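PDB 4HDT: 3-hydroxyisobutyryl-CoA hydrolase from Mycobacterium thermoresistibile, which probably hydrolyses 3-hydroxy-2-methylpropanoyl-CoA to 3-hydroxy-2-methylpropanoate and free CoA, as a crotonase-family enzyme, and binds zinc ions. Local coordinates for residues Gly146-Val151 with Leu269-Glu274. Sequence-based numbering, arbitrary orientation.
Sequences GFIPDV and LSVTLE
Ile-148 and Pro-149 lie against one side of helix 266-279, where Val-271 and Thr-272 meet them. No hydrogen bond joins the two segments. The CA atoms of Ile-148 and Thr-272, the closest CA pair between the segments, are 5.5 Å apart. Ile-148 points toward the helix and straddles the Thr-272 hydroxyl. Its chi1 of -62° sets CG1 beside the backbone N and CG2 anti to it, so both branches face the hydroxyl. Ile-148 CG2 makes a van der Waals contact of 3.5 Å with Thr-272 OG1. Ile-148 CG1 lies 3.6 Å from that same Thr-272 OG1. The two side chains run antiparallel alongside each other. Ile-148 CG1 also meets Val-271 CG1 at 3.8 Å, with the side chains roughly perpendicular. Val-271 CG1 is anti to its own backbone N (chi1 176°). The contact joins the loop between strand 137-139 and helix 153-158 of the crotonase-like fold to a helix much later in the chain. Val-295 of helix 285-299 touches both Ile-148 and Val-271. Thr-272 has OG1 beside its backbone N (chi1 -65°), and this buried hydroxyl is hydrogen-bonded to Ala-268 O, one turn back. Pro-149 turns its ring CD to Thr-272, 3.4 Å from OG1, again in van der Waals contact.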
# COMPACT_ATOMS: atom_id res chain seq x y z
N GLY A 146 -9.07 7.75 8.56
CA GLY A 146 -10.13 8.34 7.76
C GLY A 146 -9.85 8.43 6.28
O GLY A 146 -10.49 9.24 5.59
N PHE A 147 -8.95 7.59 5.81
CA PHE A 147 -8.49 7.58 4.41
C PHE A 147 -8.82 6.22 3.83
O PHE A 147 -9.36 5.31 4.54
CB PHE A 147 -6.98 7.94 4.36
CG PHE A 147 -6.42 8.27 3.00
CD1 PHE A 147 -6.93 9.28 2.22
CD2 PHE A 147 -5.27 7.62 2.56
CE1 PHE A 147 -6.31 9.60 1.01
CE2 PHE A 147 -4.64 7.94 1.37
CZ PHE A 147 -5.20 8.89 0.56
N ILE A 148 -8.56 6.04 2.53
CA ILE A 148 -8.90 4.83 1.79
C ILE A 148 -7.61 4.33 1.15
O ILE A 148 -6.85 5.15 0.61
CB ILE A 148 -10.00 5.10 0.74
CG1 ILE A 148 -11.32 5.58 1.41
CG2 ILE A 148 -10.25 3.89 -0.13
CD1 ILE A 148 -11.43 7.06 1.69
N PRO A 149 -7.35 3.00 1.15
CA PRO A 149 -6.14 2.47 0.53
C PRO A 149 -5.96 3.01 -0.89
O PRO A 149 -6.90 2.93 -1.71
CB PRO A 149 -6.35 0.96 0.53
CG PRO A 149 -7.22 0.73 1.75
CD PRO A 149 -8.12 1.94 1.84
N ASP A 150 -4.80 3.54 -1.13
CA ASP A 150 -4.44 4.11 -2.44
C ASP A 150 -3.19 3.46 -2.97
O ASP A 150 -2.94 2.33 -2.72
CB ASP A 150 -4.35 5.65 -2.31
CG ASP A 150 -3.21 6.14 -1.41
OD1 ASP A 150 -2.71 5.34 -0.55
OD2 ASP A 150 -2.82 7.36 -1.60
N VAL A 151 -2.42 4.19 -3.75
CA VAL A 151 -1.17 3.75 -4.37
C VAL A 151 -1.28 2.39 -5.09
O VAL A 151 -0.31 1.66 -5.19
CB VAL A 151 0.03 3.85 -3.38
CG1 VAL A 151 0.23 5.31 -2.93
CG2 VAL A 151 -0.11 2.94 -2.19
N LEU A 269 -14.42 3.31 5.90
CA LEU A 269 -14.74 1.88 5.79
C LEU A 269 -15.67 1.66 4.61
O LEU A 269 -15.44 0.76 3.80
CB LEU A 269 -15.43 1.34 7.05
CG LEU A 269 -14.50 1.11 8.23
CD1 LEU A 269 -15.33 1.00 9.52
CD2 LEU A 269 -13.54 -0.07 8.01
N SER A 270 -16.71 2.49 4.53
CA SER A 270 -17.76 2.35 3.51
C SER A 270 -17.20 2.60 2.12
O SER A 270 -17.52 1.90 1.17
CB SER A 270 -18.92 3.28 3.81
OG SER A 270 -19.44 3.07 5.13
N VAL A 271 -16.36 3.61 2.02
CA VAL A 271 -15.78 3.94 0.72
C VAL A 271 -14.76 2.86 0.33
O VAL A 271 -14.62 2.51 -0.85
CB VAL A 271 -15.18 5.35 0.72
CG1 VAL A 271 -14.49 5.63 -0.60
CG2 VAL A 271 -16.25 6.41 0.99
N THR A 272 -14.03 2.33 1.31
CA THR A 272 -13.08 1.26 1.09
C THR A 272 -13.75 -0.01 0.55
O THR A 272 -13.29 -0.60 -0.43
CB THR A 272 -12.25 0.98 2.35
OG1 THR A 272 -11.45 2.14 2.61
CG2 THR A 272 -11.31 -0.20 2.13
N LEU A 273 -14.86 -0.40 1.17
CA LEU A 273 -15.61 -1.54 0.66
C LEU A 273 -16.04 -1.33 -0.79
O LEU A 273 -15.84 -2.20 -1.65
CB LEU A 273 -16.80 -1.85 1.56
CG LEU A 273 -17.70 -3.04 1.15
CD1 LEU A 273 -16.85 -4.30 1.06
CD2 LEU A 273 -18.83 -3.20 2.17
N GLU A 274 -16.56 -0.15 -1.08
CA GLU A 274 -17.02 0.15 -2.44
C GLU A 274 -15.83 0.22 -3.42
O GLU A 274 -15.95 -0.25 -4.56
CB GLU A 274 -17.82 1.44 -2.47
CG GLU A 274 -18.41 1.79 -3.81
CD GLU A 274 -19.57 0.90 -4.24
OE1 GLU A 274 -20.20 0.18 -3.42
OE2 GLU A 274 -19.83 0.92 -5.46